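Local coordinates for protein pentafunctional AROM polypeptide (Schizosaccharomyces pombe, PDB 5SWV) that probably catalyses two consecutive steps of the shikimate pathway, dehydrating 3-dehydroquinate and then reducing the resulting 3-dehydroshikimate to shikimate, in two joined enzyme units, at residues 40-45 / 227-232; 63-68 / 107-112; 96-101 / 123-128; 103-108 / 133-138; 238-243 / 247-252. All blocks are in the same frame, centred on the assembly; numbering follows the deposited sequence.

In the fold
Contacts 1 to 4 belong to the dehydroquinase barrel. Contact 1 joins the second of its eight parallel strands, 38-42, to the loop after the last, 218-220, and along the chain it encloses the other three. Contacts 2, 4 and 3 lie side by side in the layer between helices and sheet, where strands 111-115 and 134-140 are neighbours: helix 94-106 serves contacts 3 and 4, its last turn runs into contact 2, and contact 4 has its centre about 9 Å from the centres of both. Contact 2 reaches back to contact 1 through Val41 against Ile65 and Leu68. Contact 5, its centre 24 Å or more from the others, comes last, where the chain leaves the barrel for the mixed sheet of the dehydrogenase.

Contact 1: residues 40-45 / 227-232; sequences EVRVDY and SKAAPG
Arg42, at the end of strand 38-42, touches Ala229 in the loop that follows strand 218-220. Its CB lies near its own neighbour Tyr45, 4.1 Å from ring atom CD1. Bends at chi2 and chi3, -72° and -60°, then fold CG and CD round so that the guanidinium is brought beside Asp44. NE donates an almost straight bond of 2.8 Å to Asp44 OD1, within the guanidinium plane. NH2 gives a second bond of 2.8 Å to Asp44 OD2, a little tilted from that plane, and both carboxylate oxygens offer their syn lone pairs. The side-on grip fixes the rotation of the guanidinium and leaves NH2 at the edge of the Tyr45 ring, in its plane, 3.5 Å from CE1. NH1 reaches farthest across, to the Ala229 methyl, CB, at 3.5 Å. A looser touch accompanies it, with Tyr45 CE2 4.3 Å from Ser227 OG. Asp44 has further partners in the backbone of Leu88 and, weakly, of Arg81, so the acid that orients Arg42 is itself held. Loop 227-232 is tied down separately, by Ser227 O to Asn18 and by Ala229 N to Gln233. Segment 40-45 spans the C-terminal end of its strand and 227-232 follows another, at the rim of an eight-stranded alpha/beta (TIM) barrel on which enzymes of this fold carry their active sites.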
# COMPACT_ATOMS: atom_id res chain seq x y z
N GLU A 40 -3.99 8.94 -9.41
CA GLU A 40 -3.97 9.87 -10.51
C GLU A 40 -3.97 11.27 -9.95
O GLU A 40 -4.86 11.64 -9.19
CB GLU A 40 -5.20 9.67 -11.38
CG GLU A 40 -5.19 10.49 -12.66
CD GLU A 40 -6.36 10.15 -13.56
OE1 GLU A 40 -7.52 10.44 -13.15
OE2 GLU A 40 -6.13 9.58 -14.66
N VAL A 41 -2.97 12.05 -10.31
CA VAL A 41 -2.98 13.46 -10.04
C VAL A 41 -3.61 14.07 -11.27
O VAL A 41 -3.04 14.01 -12.36
CB VAL A 41 -1.59 14.05 -9.84
CG1 VAL A 41 -1.69 15.55 -9.59
CG2 VAL A 41 -0.87 13.34 -8.70
N ARG A 42 -4.79 14.63 -11.09
CA ARG A 42 -5.48 15.34 -12.13
C ARG A 42 -4.87 16.73 -12.17
O ARG A 42 -5.25 17.64 -11.40
CB ARG A 42 -6.99 15.38 -11.88
CG ARG A 42 -7.68 14.06 -12.22
CD ARG A 42 -7.76 13.81 -13.72
NE ARG A 42 -8.52 14.85 -14.43
CZ ARG A 42 -9.84 14.84 -14.66
NH1 ARG A 42 -10.64 13.85 -14.26
NH2 ARG A 42 -10.39 15.85 -15.31
N VAL A 43 -3.91 16.88 -13.08
CA VAL A 43 -3.09 18.07 -13.18
C VAL A 43 -3.95 19.25 -13.65
O VAL A 43 -3.74 20.40 -13.23
CB VAL A 43 -1.90 17.84 -14.14
CG1 VAL A 43 -1.09 19.11 -14.33
CG2 VAL A 43 -1.01 16.71 -13.62
N ASP A 44 -4.94 18.95 -14.49
CA ASP A 44 -5.92 19.96 -14.91
C ASP A 44 -6.69 20.64 -13.75
O ASP A 44 -7.12 21.78 -13.90
CB ASP A 44 -6.88 19.41 -15.99
CG ASP A 44 -7.67 18.19 -15.53
OD1 ASP A 44 -7.04 17.15 -15.21
OD2 ASP A 44 -8.93 18.28 -15.53
N TYR A 45 -6.80 19.95 -12.61
CA TYR A 45 -7.45 20.52 -11.42
C TYR A 45 -6.52 21.33 -10.50
O TYR A 45 -7.02 22.12 -9.71
CB TYR A 45 -8.15 19.44 -10.59
CG TYR A 45 -9.54 19.12 -11.06
CD1 TYR A 45 -9.73 18.36 -12.21
CD2 TYR A 45 -10.67 19.57 -10.37
CE1 TYR A 45 -11.00 18.05 -12.66
CE2 TYR A 45 -11.95 19.27 -10.83
CZ TYR A 45 -12.10 18.50 -11.98
OH TYR A 45 -13.34 18.16 -12.48
N SER A 227 -14.93 16.56 -5.43
CA SER A 227 -15.93 16.21 -6.45
C SER A 227 -15.56 14.91 -7.15
O SER A 227 -14.42 14.45 -7.03
CB SER A 227 -16.06 17.33 -7.51
OG SER A 227 -14.81 17.72 -8.03
N LYS A 228 -16.53 14.33 -7.86
CA LYS A 228 -16.25 13.20 -8.74
C LYS A 228 -15.52 13.71 -9.95
O LYS A 228 -15.78 14.83 -10.41
CB LYS A 228 -17.53 12.53 -9.22
CG LYS A 228 -18.33 11.87 -8.11
CD LYS A 228 -19.66 11.34 -8.63
CE LYS A 228 -20.57 11.01 -7.46
NZ LYS A 228 -21.80 10.36 -7.97
N ALA A 229 -14.61 12.90 -10.45
CA ALA A 229 -13.90 13.21 -11.68
C ALA A 229 -14.82 13.13 -12.90
O ALA A 229 -14.64 13.86 -13.86
CB ALA A 229 -12.70 12.29 -11.86
N ALA A 230 -15.77 12.21 -12.87
CA ALA A 230 -16.73 12.08 -13.96
C ALA A 230 -18.05 11.46 -13.47
O ALA A 230 -18.08 10.78 -12.45
CB ALA A 230 -16.12 11.24 -15.07
N PRO A 231 -19.16 11.71 -14.21
CA PRO A 231 -20.46 11.19 -13.80
C PRO A 231 -20.45 9.68 -13.67
O PRO A 231 -19.94 8.97 -14.56
CB PRO A 231 -21.39 11.62 -14.94
CG PRO A 231 -20.72 12.74 -15.62
CD PRO A 231 -19.25 12.44 -15.49
N GLY A 232 -21.01 9.20 -12.57
CA GLY A 232 -21.15 7.78 -12.34
C GLY A 232 -20.04 7.19 -11.52
O GLY A 232 -20.07 6.01 -11.23

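Contact 2: residues 63-68 / 107-112; sequences EQISLL and YGCDFV
The Schellman turn that ends helix 94-106 places Tyr107 and Cys109 against Ile65 of helix 58-69, and so joins two successive outer helices of the alpha/beta barrel just before strand 111-115 begins. Gly108, with positive phi, is the C-prime residue of the turn: its N returns to Met105 O and Cys109 N to Ala104 O, which sends the chain inward to the sheet. No hydrogen bond crosses between the segments; the contact is apolar, and Ile65 carries all of one side. Tyr107 has chi1 of 50°, its CG lying between the backbone N and the carbonyl carbon, and this folds the ring back over the helix it has just left. Ser103 O and Ala104 CA lie over one ring face, 3.3 and 3.6 Å above its plane. The Ile65 and Tyr107 side chains cross at about a right angle. The CG2 branch of Ile65 comes within 3.6 Å of Tyr107 CE1, while CG1 rests at the same distance from the phenol oxygen, OH. CG2 also approaches Cys109 SG, at 4.2 Å, so one methyl touches both residues of the turn. Beneath, Phe78 of strand 76-79 takes up the side chains of both Tyr107 and Cys109. Farther along, Asp110 forms a salt bridge with Arg69, a second link to helix 58-69, at its last residue. The other branch of Ile65 ends in CD1, which packs 4.0 Å from Val41 CG2 on strand 38-42.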
# COMPACT_ATOMS: atom_id res chain seq x y z
N GLU A 63 6.85 20.75 -7.86
CA GLU A 63 6.83 20.87 -6.39
C GLU A 63 5.67 20.06 -5.82
O GLU A 63 5.84 19.35 -4.84
CB GLU A 63 6.71 22.33 -5.92
CG GLU A 63 8.06 23.04 -5.77
CD GLU A 63 8.09 24.49 -6.27
OE1 GLU A 63 9.21 24.99 -6.59
OE2 GLU A 63 7.00 25.13 -6.35
N GLN A 64 4.53 20.14 -6.49
CA GLN A 64 3.34 19.39 -6.10
C GLN A 64 3.55 17.89 -6.17
O GLN A 64 3.27 17.18 -5.21
CB GLN A 64 2.16 19.79 -6.98
CG GLN A 64 1.72 21.23 -6.79
CD GLN A 64 0.85 21.39 -5.58
OE1 GLN A 64 -0.34 21.07 -5.63
NE2 GLN A 64 1.42 21.87 -4.49
N ILE A 65 4.07 17.40 -7.29
CA ILE A 65 4.28 15.96 -7.48
C ILE A 65 5.26 15.40 -6.46
O ILE A 65 5.04 14.30 -5.93
CB ILE A 65 4.78 15.62 -8.91
CG1 ILE A 65 3.72 15.98 -9.97
CG2 ILE A 65 5.15 14.13 -9.04
CD1 ILE A 65 2.33 15.44 -9.71
N SER A 66 6.34 16.12 -6.18
CA SER A 66 7.32 15.64 -5.19
C SER A 66 6.74 15.72 -3.78
O SER A 66 6.94 14.80 -2.99
CB SER A 66 8.69 16.33 -5.31
OG SER A 66 8.56 17.72 -5.50
N LEU A 67 6.00 16.78 -3.48
CA LEU A 67 5.33 16.92 -2.18
C LEU A 67 4.45 15.70 -1.87
O LEU A 67 4.40 15.23 -0.73
CB LEU A 67 4.49 18.21 -2.12
CG LEU A 67 3.80 18.60 -0.81
CD1 LEU A 67 4.79 18.79 0.32
CD2 LEU A 67 2.99 19.87 -1.00
N LEU A 68 3.80 15.16 -2.90
CA LEU A 68 2.97 13.97 -2.76
C LEU A 68 3.83 12.72 -2.57
O LEU A 68 3.56 11.89 -1.68
CB LEU A 68 2.06 13.83 -3.98
CG LEU A 68 1.25 12.55 -4.13
CD1 LEU A 68 0.23 12.45 -3.01
CD2 LEU A 68 0.59 12.48 -5.50
N TYR A 107 10.93 13.36 -14.02
CA TYR A 107 10.99 13.04 -12.58
C TYR A 107 10.31 11.71 -12.18
O TYR A 107 9.92 11.54 -11.04
CB TYR A 107 10.62 14.23 -11.65
CG TYR A 107 9.34 14.99 -11.93
CD1 TYR A 107 8.07 14.39 -11.76
CD2 TYR A 107 9.37 16.33 -12.33
CE1 TYR A 107 6.89 15.10 -12.01
CE2 TYR A 107 8.19 17.04 -12.58
CZ TYR A 107 6.95 16.42 -12.42
OH TYR A 107 5.80 17.11 -12.67
N GLY A 108 10.22 10.77 -13.12
CA GLY A 108 9.86 9.38 -12.82
C GLY A 108 8.43 9.08 -12.37
O GLY A 108 8.23 8.25 -11.47
N CYS A 109 7.44 9.74 -12.97
CA CYS A 109 6.05 9.33 -12.82
C CYS A 109 5.93 7.94 -13.42
O CYS A 109 6.54 7.65 -14.46
CB CYS A 109 5.08 10.29 -13.51
SG CYS A 109 4.80 11.83 -12.58
N ASP A 110 5.13 7.09 -12.77
CA ASP A 110 4.98 5.69 -13.19
C ASP A 110 4.19 5.59 -14.49
O ASP A 110 4.57 4.83 -15.38
CB ASP A 110 4.30 4.88 -12.11
CG ASP A 110 5.06 4.94 -10.81
OD1 ASP A 110 4.97 5.99 -10.12
OD2 ASP A 110 5.73 3.94 -10.48
N PHE A 111 3.12 6.38 -14.59
CA PHE A 111 2.32 6.49 -15.81
C PHE A 111 2.06 7.94 -16.20
O PHE A 111 2.06 8.83 -15.35
CB PHE A 111 0.94 5.85 -15.62
CG PHE A 111 0.96 4.44 -15.12
CD1 PHE A 111 0.97 4.18 -13.76
CD2 PHE A 111 0.91 3.38 -16.00
CE1 PHE A 111 0.96 2.87 -13.28
CE2 PHE A 111 0.90 2.07 -15.54
CZ PHE A 111 0.93 1.81 -14.18
N VAL A 112 1.80 8.16 -17.48
CA VAL A 112 1.29 9.44 -17.99
C VAL A 112 0.09 9.12 -18.89
O VAL A 112 0.17 8.24 -19.75
CB VAL A 112 2.36 10.21 -18.79
CG1 VAL A 112 1.77 11.42 -19.51
CG2 VAL A 112 3.49 10.67 -17.87

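Contact 3: residues 96-101 / 123-128; sequences EAKELM and INILYQ
No flat group takes part where Met101 and Lys98 meet Leu126 and Ile125; the flat groups of this helix pair lie off to one side. There the Gln128 amide has Asn124 OD1 almost in its plane, and NE2 donates to that oxygen over 3.2 Å, while the same NE2 stands at the edge of the Tyr127 ring, in the ring plane. The contact itself is aliphatic. Leu126 offers both methyls: CD1 approaches Met101 CE at 3.6 Å, and CD2 lies 3.6 Å from Met101 CB and 3.7 Å from Lys98 O. Met101 and Leu126 cross at about a right angle, and the bend of the methionine at chi3, -80°, turns its methyl in to CD1. Beside this pair, the partly exposed Lys98 lays its chain across Ile125, with CD 4.2 Å from CG2. The segments run nearly parallel, their axes 10° apart in direction and 10.4 Å apart at the closest. Such a pairing is expected of successive outer helices in a TIM barrel: strand 111-115 runs between helices 94-106 and 120-128 in the chain, and its Val114 receives both Met101 and Leu126 from the sheet side.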
# COMPACT_ATOMS: atom_id res chain seq x y z
N GLU A 96 2.02 23.34 -24.28
CA GLU A 96 2.14 23.47 -22.83
C GLU A 96 1.87 22.13 -22.12
O GLU A 96 2.51 21.79 -21.11
CB GLU A 96 1.22 24.58 -22.31
CG GLU A 96 1.64 26.00 -22.69
CD GLU A 96 1.30 26.45 -24.12
OE1 GLU A 96 0.37 25.91 -24.80
OE2 GLU A 96 1.97 27.41 -24.58
N ALA A 97 0.93 21.36 -22.65
CA ALA A 97 0.69 20.00 -22.18
C ALA A 97 1.89 19.10 -22.41
O ALA A 97 2.32 18.38 -21.51
CB ALA A 97 -0.52 19.43 -22.88
N LYS A 98 2.43 19.15 -23.62
CA LYS A 98 3.62 18.35 -23.98
C LYS A 98 4.79 18.64 -23.07
O LYS A 98 5.40 17.71 -22.54
CB LYS A 98 4.02 18.63 -25.42
CG LYS A 98 5.33 18.00 -25.86
CD LYS A 98 5.43 17.97 -27.38
CE LYS A 98 5.57 19.36 -28.00
NZ LYS A 98 6.98 19.80 -27.95
N GLU A 99 5.06 19.92 -22.88
CA GLU A 99 6.09 20.36 -21.94
C GLU A 99 5.86 19.77 -20.57
O GLU A 99 6.81 19.29 -19.96
CB GLU A 99 6.12 21.88 -21.82
CG GLU A 99 7.35 22.40 -21.09
CD GLU A 99 7.28 23.89 -20.75
OE1 GLU A 99 6.16 24.47 -20.72
OE2 GLU A 99 8.37 24.47 -20.51
N LEU A 100 4.62 19.80 -20.08
CA LEU A 100 4.32 19.27 -18.75
C LEU A 100 4.51 17.76 -18.68
O LEU A 100 5.07 17.26 -17.70
CB LEU A 100 2.90 19.65 -18.29
CG LEU A 100 2.74 21.07 -17.69
CD1 LEU A 100 1.29 21.55 -17.73
CD2 LEU A 100 3.28 21.14 -16.26
N MET A 101 4.06 17.05 -19.70
CA MET A 101 4.15 15.60 -19.69
C MET A 101 5.60 15.12 -19.79
O MET A 101 5.99 14.17 -19.12
CB MET A 101 3.27 14.98 -20.80
CG MET A 101 1.78 15.11 -20.52
SD MET A 101 0.70 14.41 -21.79
CE MET A 101 0.68 15.69 -23.04
N ILE A 123 2.44 13.08 -29.67
CA ILE A 123 2.35 11.76 -29.06
C ILE A 123 3.66 11.00 -29.22
O ILE A 123 4.16 10.40 -28.27
CB ILE A 123 1.20 10.93 -29.67
CG1 ILE A 123 -0.15 11.51 -29.27
CG2 ILE A 123 1.26 9.48 -29.19
CD1 ILE A 123 -1.29 10.97 -30.09
N ASN A 124 4.20 11.04 -30.43
CA ASN A 124 5.48 10.43 -30.75
C ASN A 124 6.65 11.00 -29.94
O ASN A 124 7.43 10.26 -29.34
CB ASN A 124 5.76 10.59 -32.24
CG ASN A 124 6.94 9.76 -32.72
OD1 ASN A 124 7.12 8.62 -32.32
ND2 ASN A 124 7.70 10.33 -33.61
N ILE A 125 6.76 12.33 -29.90
CA ILE A 125 7.77 12.97 -29.07
C ILE A 125 7.67 12.51 -27.61
O ILE A 125 8.69 12.25 -26.98
CB ILE A 125 7.65 14.49 -29.15
CG1 ILE A 125 8.12 14.97 -30.52
CG2 ILE A 125 8.47 15.17 -28.05
CD1 ILE A 125 7.64 16.37 -30.87
N LEU A 126 6.46 12.41 -27.08
CA LEU A 126 6.29 11.92 -25.71
C LEU A 126 6.68 10.46 -25.62
O LEU A 126 7.31 10.06 -24.65
CB LEU A 126 4.85 12.09 -25.22
CG LEU A 126 4.34 13.54 -25.08
CD1 LEU A 126 2.82 13.57 -24.96
CD2 LEU A 126 5.00 14.25 -23.91
N TYR A 127 6.31 9.67 -26.63
CA TYR A 127 6.72 8.26 -26.69
C TYR A 127 8.25 8.12 -26.73
O TYR A 127 8.82 7.39 -25.93
CB TYR A 127 6.07 7.56 -27.90
CG TYR A 127 6.57 6.16 -28.13
CD1 TYR A 127 6.13 5.10 -27.35
CD2 TYR A 127 7.50 5.89 -29.14
CE1 TYR A 127 6.58 3.82 -27.56
CE2 TYR A 127 7.96 4.60 -29.36
CZ TYR A 127 7.50 3.58 -28.56
OH TYR A 127 7.95 2.30 -28.75
N GLN A 128 8.90 8.86 -27.62
CA GLN A 128 10.37 8.83 -27.71
C GLN A 128 11.07 9.15 -26.38
O GLN A 128 12.13 8.63 -26.12
CB GLN A 128 10.89 9.75 -28.84
CG GLN A 128 10.46 9.39 -30.26
CD GLN A 128 10.81 7.96 -30.69
OE1 GLN A 128 11.81 7.39 -30.28
NE2 GLN A 128 9.97 7.38 -31.54

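Contact 4: residues 103-108 / 133-138; sequences SAMRYG and TKLIMS
Between the last turn of an outer barrel helix and the start of an inner strand, Met105 of helix 94-106 packs on Thr133 and Leu135, at the head of strand 134-140. The methionine runs across the threonine at about a right angle, and its CG straddles the two branches, 3.8 Å from Thr133 OG1 and 3.8 Å from Thr133 CG2. The hydroxyl oxygen OG1 also lies 3.6 Å from Met105 CA, close against the helix backbone. Thr133 chi1 of -57° puts CG2 anti to the backbone N and leaves OG1 beside that N, in reach of the helix end. Farther out, Met105 SD touches Leu135 CD2 at 4.2 Å. A water joins the polar parts: it donates to Met105 O and to Thr133 OG1, each over 2.7 Å. OG1 has another partner in the backbone oxygen Cys109 O, on the connection that leads to strand 111-115. Because a carbonyl can only accept, the threonine would spend its own proton there while taking one from the water. A buried hydroxyl is thus used in both directions, and Met105 O, which accepts from Gly108 N of the helix-ending turn, takes the water as a second donor, so that the water bridges this turn to Thr133.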
# COMPACT_ATOMS: atom_id res chain seq x y z
N SER A 103 8.16 16.75 -18.62
CA SER A 103 8.71 16.99 -17.29
C SER A 103 8.37 15.86 -16.30
O SER A 103 9.23 15.44 -15.50
CB SER A 103 8.20 18.33 -16.77
OG SER A 103 8.32 18.39 -15.37
N ALA A 104 7.14 15.38 -16.38
CA ALA A 104 6.67 14.30 -15.52
C ALA A 104 7.45 13.01 -15.71
O ALA A 104 7.67 12.27 -14.74
CB ALA A 104 5.19 14.05 -15.78
N MET A 105 7.84 12.75 -16.94
CA MET A 105 8.62 11.56 -17.26
C MET A 105 10.05 11.76 -16.76
O MET A 105 10.66 10.83 -16.24
CB MET A 105 8.54 11.24 -18.76
CG MET A 105 7.11 10.88 -19.18
SD MET A 105 6.66 10.63 -20.92
CE MET A 105 7.80 11.69 -21.79
N ARG A 106 10.56 12.98 -16.86
CA ARG A 106 11.88 13.30 -16.32
C ARG A 106 11.97 13.06 -14.81
O ARG A 106 13.00 12.59 -14.36
CB ARG A 106 12.34 14.72 -16.67
CG ARG A 106 13.24 14.79 -17.90
CD ARG A 106 13.69 16.20 -18.20
NE ARG A 106 12.60 17.00 -18.77
CZ ARG A 106 12.15 18.19 -18.33
NH1 ARG A 106 12.70 18.81 -17.28
NH2 ARG A 106 11.13 18.78 -18.97
N TYR A 107 10.93 13.36 -14.02
CA TYR A 107 10.99 13.04 -12.58
C TYR A 107 10.31 11.71 -12.18
O TYR A 107 9.92 11.54 -11.04
CB TYR A 107 10.62 14.23 -11.65
CG TYR A 107 9.34 14.99 -11.93
CD1 TYR A 107 8.07 14.39 -11.76
CD2 TYR A 107 9.37 16.33 -12.33
CE1 TYR A 107 6.89 15.10 -12.01
CE2 TYR A 107 8.19 17.04 -12.58
CZ TYR A 107 6.95 16.42 -12.42
OH TYR A 107 5.80 17.11 -12.67
N GLY A 108 10.22 10.77 -13.12
CA GLY A 108 9.86 9.38 -12.82
C GLY A 108 8.43 9.08 -12.37
O GLY A 108 8.23 8.25 -11.47
N THR A 133 8.61 5.44 -17.59
CA THR A 133 7.21 5.82 -17.53
C THR A 133 6.39 5.07 -18.57
O THR A 133 6.80 4.92 -19.71
CB THR A 133 7.06 7.33 -17.78
OG1 THR A 133 7.84 8.05 -16.81
CG2 THR A 133 5.61 7.75 -17.67
N LYS A 134 5.24 4.58 -18.14
CA LYS A 134 4.31 3.88 -19.03
C LYS A 134 3.25 4.85 -19.56
O LYS A 134 2.73 5.67 -18.81
CB LYS A 134 3.57 2.78 -18.27
CG LYS A 134 4.46 1.75 -17.61
CD LYS A 134 5.18 0.91 -18.64
CE LYS A 134 5.80 -0.28 -17.95
NZ LYS A 134 6.87 -0.83 -18.81
N LEU A 135 2.92 4.72 -20.84
CA LEU A 135 1.90 5.57 -21.43
C LEU A 135 0.51 4.93 -21.42
O LEU A 135 0.35 3.75 -21.79
CB LEU A 135 2.29 5.93 -22.85
CG LEU A 135 3.61 6.68 -23.00
CD1 LEU A 135 3.68 7.21 -24.41
CD2 LEU A 135 3.77 7.83 -22.00
N ILE A 136 -0.47 5.71 -20.94
CA ILE A 136 -1.89 5.36 -21.02
C ILE A 136 -2.48 6.24 -22.11
O ILE A 136 -2.60 7.45 -21.95
CB ILE A 136 -2.66 5.57 -19.69
CG1 ILE A 136 -1.95 4.87 -18.51
CG2 ILE A 136 -4.08 5.02 -19.82
CD1 ILE A 136 -2.68 4.97 -17.18
N MET A 137 -2.82 5.61 -23.22
CA MET A 137 -3.45 6.30 -24.32
C MET A 137 -4.95 6.27 -24.08
O MET A 137 -5.53 5.20 -23.96
CB MET A 137 -3.08 5.64 -25.64
CG MET A 137 -1.59 5.65 -25.92
SD MET A 137 -1.03 7.31 -26.31
CE MET A 137 0.42 7.36 -25.30
N SER A 138 -5.56 7.46 -24.04
CA SER A 138 -6.93 7.61 -23.58
C SER A 138 -7.79 8.34 -24.60
O SER A 138 -7.34 9.29 -25.23
CB SER A 138 -6.94 8.39 -22.27
OG SER A 138 -6.76 9.78 -22.52
O HOH W 1 10.53 8.25 -17.02

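Contact 5: residues 238-243 / 247-252; sequences QLNEAR and GEILPE
Arg243 O, in the last turns of helix 236-245, accepts two backbone bonds, from Glu248 N and Ile249 N. Glu248 N stands nearly in line with the carbonyl, 2.9 Å from Arg243 O, though its N-H is bent away, making an angle of 130° at the hydrogen. Ile249 N, 3.1 Å from the same oxygen, points its N-H far straighter, at 164°, but from well above the carbonyl plane, so the two donors reach the oxygen from different directions. Van der Waals contacts follow the same path. Ile249 leans back on the helix, its CD1 methyl 3.8 Å from Arg243 CB and 3.9 Å from the amide oxygen Asn240 OD1, and Glu248 CB adds a touch on Arg243 CB at 4.1 Å. The motif behind this reversal is a Schellman turn, with Gly247 at positive phi (90°) as the first residue beyond the helix; from it the chain runs on into strand 253-257 of the dehydrogenase sheet. Charged and polar ends look elsewhere. The extended Arg243 chain takes NE to Ile212 O, and Leu239 CD2 lies over one face of its guanidinium. Glu248 OE1 forms a salt bridge with Arg11 and remains 6.0 Å from Arg243 NE, at which any mutual attraction would probably be modest. Asn240 turns ND2 to Leu277 O, a bond from the barrel's final helix to the end of helix 266-277.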
# COMPACT_ATOMS: atom_id res chain seq x y z
N GLN A 238 -18.24 1.68 -2.25
CA GLN A 238 -19.36 1.47 -3.15
C GLN A 238 -19.03 0.42 -4.18
O GLN A 238 -19.86 -0.43 -4.50
CB GLN A 238 -19.72 2.76 -3.86
CG GLN A 238 -20.34 3.83 -2.97
CD GLN A 238 -20.66 5.10 -3.75
OE1 GLN A 238 -19.80 5.74 -4.38
NE2 GLN A 238 -21.94 5.47 -3.74
N LEU A 239 -17.81 0.49 -4.71
CA LEU A 239 -17.37 -0.41 -5.76
C LEU A 239 -17.39 -1.85 -5.30
O LEU A 239 -17.84 -2.71 -6.03
CB LEU A 239 -15.97 -0.05 -6.26
CG LEU A 239 -15.42 -0.90 -7.42
CD1 LEU A 239 -16.25 -0.75 -8.69
CD2 LEU A 239 -13.97 -0.53 -7.71
N ASN A 240 -16.90 -2.10 -4.09
CA ASN A 240 -16.93 -3.45 -3.51
C ASN A 240 -18.37 -3.87 -3.19
O ASN A 240 -18.80 -4.97 -3.56
CB ASN A 240 -16.09 -3.52 -2.25
CG ASN A 240 -14.60 -3.40 -2.53
OD1 ASN A 240 -14.10 -3.89 -3.54
ND2 ASN A 240 -13.87 -2.76 -1.60
N GLU A 241 -19.11 -3.00 -2.53
CA GLU A 241 -20.51 -3.27 -2.27
C GLU A 241 -21.28 -3.70 -3.51
O GLU A 241 -22.06 -4.65 -3.47
CB GLU A 241 -21.16 -2.04 -1.66
CG GLU A 241 -20.82 -1.89 -0.20
CD GLU A 241 -21.38 -0.60 0.39
OE1 GLU A 241 -21.68 0.35 -0.38
OE2 GLU A 241 -21.52 -0.54 1.64
N ALA A 242 -21.04 -3.01 -4.62
CA ALA A 242 -21.69 -3.34 -5.88
C ALA A 242 -21.24 -4.70 -6.40
O ALA A 242 -22.06 -5.56 -6.75
CB ALA A 242 -21.41 -2.27 -6.91
N ARG A 243 -19.92 -4.91 -6.42
CA ARG A 243 -19.34 -6.18 -6.86
C ARG A 243 -19.81 -7.38 -6.04
O ARG A 243 -19.91 -8.49 -6.56
CB ARG A 243 -17.82 -6.10 -6.86
CG ARG A 243 -17.31 -5.30 -8.04
CD ARG A 243 -15.82 -5.03 -7.98
NE ARG A 243 -15.38 -4.34 -9.21
CZ ARG A 243 -14.17 -3.83 -9.42
NH1 ARG A 243 -13.21 -3.91 -8.50
NH2 ARG A 243 -13.92 -3.22 -10.58
N GLY A 247 -22.52 -10.49 -7.59
CA GLY A 247 -21.89 -11.81 -7.60
C GLY A 247 -20.44 -11.92 -8.09
O GLY A 247 -19.96 -13.04 -8.30
N GLU A 248 -19.74 -10.80 -8.26
CA GLU A 248 -18.33 -10.81 -8.66
C GLU A 248 -17.41 -11.18 -7.50
O GLU A 248 -16.58 -12.05 -7.66
CB GLU A 248 -17.90 -9.46 -9.24
CG GLU A 248 -18.29 -9.24 -10.71
CD GLU A 248 -17.43 -10.03 -11.70
OE1 GLU A 248 -16.29 -9.58 -12.01
OE2 GLU A 248 -17.91 -11.08 -12.20
N ILE A 249 -17.56 -10.51 -6.36
CA ILE A 249 -16.82 -10.86 -5.13
C ILE A 249 -17.69 -11.71 -4.21
O ILE A 249 -18.74 -11.24 -3.76
CB ILE A 249 -16.41 -9.60 -4.35
CG1 ILE A 249 -15.31 -8.87 -5.11
CG2 ILE A 249 -15.92 -9.95 -2.95
CD1 ILE A 249 -15.06 -7.46 -4.62
N LEU A 250 -17.24 -12.93 -3.91
CA LEU A 250 -17.98 -13.84 -3.03
C LEU A 250 -17.54 -13.71 -1.56
O LEU A 250 -16.38 -13.39 -1.29
CB LEU A 250 -17.85 -15.30 -3.49
CG LEU A 250 -18.38 -15.72 -4.88
CD1 LEU A 250 -18.42 -17.25 -5.01
CD2 LEU A 250 -19.75 -15.15 -5.20
N PRO A 251 -18.47 -13.95 -0.61
CA PRO A 251 -18.17 -13.98 0.82
C PRO A 251 -17.19 -15.05 1.19
O PRO A 251 -17.28 -16.17 0.70
CB PRO A 251 -19.51 -14.31 1.47
CG PRO A 251 -20.52 -13.82 0.51
CD PRO A 251 -19.93 -13.99 -0.85
N GLU A 252 -16.33 -14.73 2.15
CA GLU A 252 -15.20 -15.56 2.52
C GLU A 252 -15.10 -15.58 4.04
O GLU A 252 -15.40 -14.58 4.71
CB GLU A 252 -13.91 -15.07 1.85
CG GLU A 252 -13.68 -15.63 0.45
CD GLU A 252 -12.64 -14.87 -0.38
OE1 GLU A 252 -11.54 -14.60 0.12
OE2 GLU A 252 -12.93 -14.52 -1.55